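Local atomic coordinates of ferripyochelin binding protein (Pyrococcus horikoshii, PDB entry 1V3W), a protein that is probably a zinc-dependent gamma-class carbonic anhydrase, interconverting carbon dioxide and bicarbonate, and also binds calcium. Residues Y55-Q59 / A156-V160; I74-I80 / V91-I97. All coordinates share one frame; numbering follows the deposited sequence.

Contact 1. Residues Y55-Q59 / A156-V160; sequences YSNVQ and AEIYV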
loop_
_atom_site.group_PDB
_atom_site.type_symbol
_atom_site.label_atom_id
_atom_site.label_comp_id
_atom_site.label_asym_id
_atom_site.label_seq_id
_atom_site.Cartn_x
_atom_site.Cartn_y
_atom_site.Cartn_z
ATOM N N TYR A 55 -8.021 -21.725 3.720
ATOM C CA TYR A 55 -9.049 -20.726 4.012
ATOM C C TYR A 55 -8.540 -19.325 4.310
ATOM O O TYR A 55 -9.285 -18.504 4.853
ATOM C CB TYR A 55 -9.898 -21.173 5.205
ATOM C CG TYR A 55 -10.261 -22.640 5.236
ATOM C CD1 TYR A 55 -11.181 -23.176 4.337
ATOM C CD2 TYR A 55 -9.706 -23.483 6.192
ATOM C CE1 TYR A 55 -11.542 -24.523 4.398
ATOM C CE2 TYR A 55 -10.058 -24.827 6.262
ATOM C CZ TYR A 55 -10.976 -25.339 5.366
ATOM O OH TYR A 55 -11.340 -26.663 5.451
ATOM N N SER A 56 -7.290 -19.041 3.967
ATOM C CA SER A 56 -6.730 -17.726 4.247
ATOM C C SER A 56 -6.744 -16.801 3.040
ATOM O O SER A 56 -6.634 -17.245 1.896
ATOM C CB SER A 56 -5.308 -17.873 4.793
ATOM O OG SER A 56 -5.337 -18.522 6.057
ATOM N N ASN A 57 -6.889 -15.505 3.307
ATOM C CA ASN A 57 -6.934 -14.508 2.244
ATOM C C ASN A 57 -5.864 -13.435 2.395
ATOM O O ASN A 57 -5.532 -13.022 3.505
ATOM C CB ASN A 57 -8.315 -13.844 2.194
ATOM C CG ASN A 57 -8.724 -13.232 3.524
ATOM O OD1 ASN A 57 -9.340 -13.894 4.370
ATOM N ND2 ASN A 57 -8.383 -11.971 3.719
ATOM N N VAL A 58 -5.337 -12.992 1.259
ATOM C CA VAL A 58 -4.306 -11.958 1.204
ATOM C C VAL A 58 -4.952 -10.861 0.366
ATOM O O VAL A 58 -5.024 -10.963 -0.857
ATOM C CB VAL A 58 -3.039 -12.492 0.508
ATOM C CG1 VAL A 58 -1.950 -11.440 0.530
ATOM C CG2 VAL A 58 -2.562 -13.766 1.208
ATOM N N GLN A 59 -5.415 -9.813 1.036
ATOM C CA GLN A 59 -6.144 -8.743 0.377
ATOM C C GLN A 59 -5.406 -7.769 -0.535
ATOM O O GLN A 59 -4.187 -7.839 -0.703
ATOM C CB GLN A 59 -6.975 -8.016 1.438
ATOM C CG GLN A 59 -8.060 -8.945 1.998
ATOM C CD GLN A 59 -8.790 -8.392 3.204
ATOM O OE1 GLN A 59 -8.788 -7.188 3.455
ATOM N NE2 GLN A 59 -9.438 -9.278 3.955
ATOM N N ALA A 156 -12.758 -14.836 7.519
ATOM C CA ALA A 156 -12.141 -15.720 6.536
ATOM C C ALA A 156 -13.176 -16.480 5.713
ATOM O O ALA A 156 -13.008 -16.659 4.507
ATOM C CB ALA A 156 -11.204 -16.699 7.235
ATOM N N GLU A 157 -14.247 -16.932 6.355
ATOM C CA GLU A 157 -15.280 -17.668 5.637
ATOM C C GLU A 157 -15.962 -16.795 4.593
ATOM O O GLU A 157 -16.315 -17.271 3.515
ATOM C CB GLU A 157 -16.308 -18.233 6.618
ATOM C CG GLU A 157 -15.763 -19.375 7.453
ATOM C CD GLU A 157 -16.775 -19.914 8.437
ATOM O OE1 GLU A 157 -17.178 -19.159 9.345
ATOM O OE2 GLU A 157 -17.167 -21.093 8.305
ATOM N N ILE A 158 -16.145 -15.519 4.916
ATOM C CA ILE A 158 -16.764 -14.586 3.985
ATOM C C ILE A 158 -15.911 -14.545 2.723
ATOM O O ILE A 158 -16.425 -14.557 1.603
ATOM C CB ILE A 158 -16.846 -13.163 4.589
ATOM C CG1 ILE A 158 -17.883 -13.140 5.713
ATOM C CG2 ILE A 158 -17.196 -12.147 3.505
ATOM C CD1 ILE A 158 -18.021 -11.798 6.404
ATOM N N TYR A 159 -14.598 -14.515 2.914
ATOM C CA TYR A 159 -13.674 -14.471 1.793
ATOM C C TYR A 159 -13.610 -15.740 0.971
ATOM O O TYR A 159 -13.382 -15.688 -0.239
ATOM C CB TYR A 159 -12.278 -14.093 2.269
ATOM C CG TYR A 159 -12.038 -12.628 2.097
ATOM C CD1 TYR A 159 -12.404 -11.720 3.085
ATOM C CD2 TYR A 159 -11.549 -12.135 0.890
ATOM C CE1 TYR A 159 -12.296 -10.349 2.872
ATOM C CE2 TYR A 159 -11.440 -10.776 0.663
ATOM C CZ TYR A 159 -11.815 -9.889 1.654
ATOM O OH TYR A 159 -11.719 -8.544 1.399
ATOM N N VAL A 160 -13.795 -16.886 1.617
ATOM C CA VAL A 160 -13.778 -18.138 0.879
ATOM C C VAL A 160 -14.921 -18.093 -0.134
ATOM O O VAL A 160 -14.760 -18.484 -1.289
ATOM C CB VAL A 160 -13.956 -19.343 1.820
ATOM C CG1 VAL A 160 -14.196 -20.611 1.009
ATOM C CG2 VAL A 160 -12.716 -19.506 2.689
HETATM O O HOH W 1 -10.394 -16.490 3.536
#

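Contact 2. Residues I74-I80 / V91-I97; sequences IGEYVTI and VGNYVII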
loop_
_atom_site.group_PDB
_atom_site.type_symbol
_atom_site.label_atom_id
_atom_site.label_comp_id
_atom_site.label_asym_id
_atom_site.label_seq_id
_atom_site.Cartn_x
_atom_site.Cartn_y
_atom_site.Cartn_z
ATOM N N ILE A 74 1.912 -18.560 7.134
ATOM C CA ILE A 74 0.577 -18.128 7.513
ATOM C C ILE A 74 -0.299 -19.350 7.750
ATOM O O ILE A 74 -0.298 -20.286 6.949
ATOM C CB ILE A 74 -0.054 -17.267 6.402
ATOM C CG1 ILE A 74 0.859 -16.081 6.078
ATOM C CG2 ILE A 74 -1.427 -16.786 6.836
ATOM C CD1 ILE A 74 1.103 -15.152 7.244
ATOM N N GLY A 75 -1.039 -19.336 8.855
ATOM C CA GLY A 75 -1.912 -20.451 9.182
ATOM C C GLY A 75 -3.227 -20.454 8.424
ATOM O O GLY A 75 -3.335 -19.875 7.337
ATOM N N GLU A 76 -4.230 -21.104 9.009
ATOM C CA GLU A 76 -5.549 -21.222 8.402
ATOM C C GLU A 76 -6.531 -20.164 8.888
ATOM O O GLU A 76 -6.418 -19.665 10.008
ATOM C CB GLU A 76 -6.136 -22.605 8.688
ATOM C CG GLU A 76 -5.224 -23.754 8.312
ATOM C CD GLU A 76 -5.976 -25.060 8.158
ATOM O OE1 GLU A 76 -7.161 -25.119 8.553
ATOM O OE2 GLU A 76 -5.378 -26.025 7.641
ATOM N N TYR A 77 -7.505 -19.841 8.039
ATOM C CA TYR A 77 -8.518 -18.840 8.368
ATOM C C TYR A 77 -7.879 -17.518 8.762
ATOM O O TYR A 77 -8.342 -16.838 9.683
ATOM C CB TYR A 77 -9.407 -19.339 9.508
ATOM C CG TYR A 77 -10.267 -20.529 9.147
ATOM C CD1 TYR A 77 -11.436 -20.372 8.399
ATOM C CD2 TYR A 77 -9.927 -21.808 9.579
ATOM C CE1 TYR A 77 -12.246 -21.464 8.096
ATOM C CE2 TYR A 77 -10.730 -22.905 9.284
ATOM C CZ TYR A 77 -11.887 -22.726 8.544
ATOM O OH TYR A 77 -12.695 -23.803 8.259
ATOM N N VAL A 78 -6.804 -17.159 8.070
ATOM C CA VAL A 78 -6.121 -15.905 8.340
ATOM C C VAL A 78 -6.563 -14.856 7.336
ATOM O O VAL A 78 -6.647 -15.120 6.136
ATOM C CB VAL A 78 -4.586 -16.055 8.245
ATOM C CG1 VAL A 78 -3.919 -14.684 8.359
ATOM C CG2 VAL A 78 -4.085 -16.971 9.348
ATOM N N THR A 79 -6.863 -13.668 7.845
ATOM C CA THR A 79 -7.271 -12.552 7.008
ATOM C C THR A 79 -6.150 -11.524 7.013
ATOM O O THR A 79 -5.847 -10.946 8.055
ATOM C CB THR A 79 -8.551 -11.881 7.552
ATOM O OG1 THR A 79 -9.660 -12.774 7.408
ATOM C CG2 THR A 79 -8.842 -10.588 6.798
ATOM N N ILE A 80 -5.513 -11.316 5.865
ATOM C CA ILE A 80 -4.454 -10.319 5.778
ATOM C C ILE A 80 -5.098 -9.106 5.115
ATOM O O ILE A 80 -5.310 -9.074 3.901
ATOM C CB ILE A 80 -3.253 -10.828 4.962
ATOM C CG1 ILE A 80 -2.763 -12.156 5.556
ATOM C CG2 ILE A 80 -2.127 -9.796 5.005
ATOM C CD1 ILE A 80 -1.543 -12.720 4.874
ATOM N N VAL A 91 2.503 -16.570 11.419
ATOM C CA VAL A 91 1.154 -16.191 11.804
ATOM C C VAL A 91 0.347 -17.463 12.017
ATOM O O VAL A 91 0.327 -18.346 11.160
ATOM C CB VAL A 91 0.491 -15.320 10.712
ATOM C CG1 VAL A 91 -0.921 -14.943 11.126
ATOM C CG2 VAL A 91 1.323 -14.062 10.472
ATOM N N GLY A 92 -0.306 -17.549 13.172
ATOM C CA GLY A 92 -1.098 -18.721 13.504
ATOM C C GLY A 92 -2.424 -18.822 12.779
ATOM O O GLY A 92 -2.597 -18.274 11.691
ATOM N N ASN A 93 -3.366 -19.526 13.396
ATOM C CA ASN A 93 -4.687 -19.730 12.819
ATOM C C ASN A 93 -5.718 -18.751 13.371
ATOM O O ASN A 93 -5.619 -18.320 14.519
ATOM C CB ASN A 93 -5.151 -21.167 13.088
ATOM C CG ASN A 93 -4.156 -22.204 12.598
ATOM O OD1 ASN A 93 -3.650 -22.115 11.484
ATOM N ND2 ASN A 93 -3.879 -23.203 13.430
ATOM N N TYR A 94 -6.699 -18.401 12.542
ATOM C CA TYR A 94 -7.766 -17.478 12.933
ATOM C C TYR A 94 -7.184 -16.150 13.391
ATOM O O TYR A 94 -7.444 -15.686 14.505
ATOM C CB TYR A 94 -8.609 -18.094 14.055
ATOM C CG TYR A 94 -9.117 -19.476 13.726
ATOM C CD1 TYR A 94 -10.238 -19.657 12.921
ATOM C CD2 TYR A 94 -8.438 -20.607 14.176
ATOM C CE1 TYR A 94 -10.671 -20.931 12.568
ATOM C CE2 TYR A 94 -8.857 -21.885 13.825
ATOM C CZ TYR A 94 -9.972 -22.037 13.018
ATOM O OH TYR A 94 -10.375 -23.288 12.629
ATOM N N VAL A 95 -6.389 -15.543 12.519
ATOM C CA VAL A 95 -5.757 -14.269 12.817
ATOM C C VAL A 95 -6.206 -13.211 11.830
ATOM O O VAL A 95 -6.222 -13.447 10.624
ATOM C CB VAL A 95 -4.219 -14.369 12.731
ATOM C CG1 VAL A 95 -3.587 -13.001 12.981
ATOM C CG2 VAL A 95 -3.706 -15.384 13.744
ATOM N N ILE A 96 -6.592 -12.053 12.353
ATOM C CA ILE A 96 -6.991 -10.947 11.507
ATOM C C ILE A 96 -5.865 -9.927 11.551
ATOM O O ILE A 96 -5.606 -9.314 12.591
ATOM C CB ILE A 96 -8.297 -10.277 11.994
ATOM C CG1 ILE A 96 -9.467 -11.248 11.820
ATOM C CG2 ILE A 96 -8.559 -8.992 11.201
ATOM C CD1 ILE A 96 -10.799 -10.700 12.281
ATOM N N ILE A 97 -5.174 -9.776 10.428
ATOM C CA ILE A 97 -4.092 -8.810 10.320
ATOM C C ILE A 97 -4.751 -7.529 9.828
ATOM O O ILE A 97 -5.238 -7.460 8.696
ATOM C CB ILE A 97 -3.016 -9.294 9.320
ATOM C CG1 ILE A 97 -2.344 -10.560 9.862
ATOM C CG2 ILE A 97 -1.982 -8.202 9.082
ATOM C CD1 ILE A 97 -1.641 -10.375 11.197
#

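Contact 1. Residues Y55-Q59 / A156-V160
N57 holds CG between its own backbone N and carbonyl carbon (chi1 56°), while Y159 has chi1 at -96°, off the usual staggered values; together these torsions lay the N57 amide over one face of the Y159 ring. The two planes are 17° apart, and N57 CG comes 3.7 Å from Y159 CG. Farther along the ring, the extended chain of Q59 brings a second amide near the phenol, nearly parallel to the ring plane, with Q59 NE2 3.2 Å from Y159 CE1. At the other end, V160 CG2 meets Y55 CB at 4.1 Å, and a water hydrogen-bonds to both Y55 O (2.6 Å) and A156 O (2.8 Å), joining loop to helix. The Y159 hydroxyl bonds to R44 of the second subunit, and the ring packs on H65 of that subunit. A leucine in the tyrosine's place would probably leave that arginine without its hydroxyl mate and the N57 amide without the ring face it stacks on. Y159 belongs to a zinc-binding site, the nearest atom of its side chain about 3 Å from a bound zinc ion. Here a C-terminal helix runs along a left-handed beta-helix beside a zinc site at the subunit interface, as in gamma-class carbonic anhydrases.

Contact 2. Residues I74-I80 / V91-I97
V78 and V91 illustrate how successive coils of a beta-helix fill their interior: V78 CG1 lies 4.1 Å from V91 CG1, and V78 CG2 also presses on the backbone, 3.1 Å from G92 O. Beside this tight part run parallel strands in direct register, where T79 N bonds to V95 O (2.9 Å) and I97 N to T79 O (2.7 Å), the latter almost straight in line with the carbonyl.

The turn side is partly open to solvent, and its backbone bonding is weaker at G75. There G75 N makes weak bonds to V91 O and G92 O, and a side chain on G75 would collide with G92 O and the N93 amide oxygen. N93 takes over where the backbone pairing slackens: its CG stands beside its own N (chi1 -55°), and OD1 accepts the N-H of E76 at 2.7 Å, nearly straight at the hydrogen, though E76 N is tilted 18° from the amide plane. Y94 N then bonds to E76 O at 2.8 Å. Beyond, the Y77 and Y94 rings run side by side, nearly parallel (11°) but so offset that they scarcely overlap, with centroids 4.9 Å apart; Y55 and H112 stack on from them at the two ends. E76 turns its carboxylate to K54.

The interior, resting on apolar packing between coils, would probably accommodate polar groups poorly, whereas the partly exposed corner can hold them, with an amide oxygen and a salt bridge as their mates.

Overall arrangement
Both contacts use the sheet in which strands 57-58 and 79-80 are neighbours, and show two ways of building on one beta-helix. Contact 2 joins consecutive coils, largely by backbone hydrogen bonds and apolar packing, and passes from a buried interior to a partly exposed corner. Contact 1 brings a helix distant in sequence against the outside of that sheet; mostly buried, it relies on one stacked amide, another near the phenol, and a water, and reaches a second subunit and a zinc ion. The two meet at S56, whose OG is 2.7 Å from G75 O and 2.8 Å from V78 N, both probable hydrogen bonds. Q59 also packs on T79, so the coil under the helix is fitted to the next.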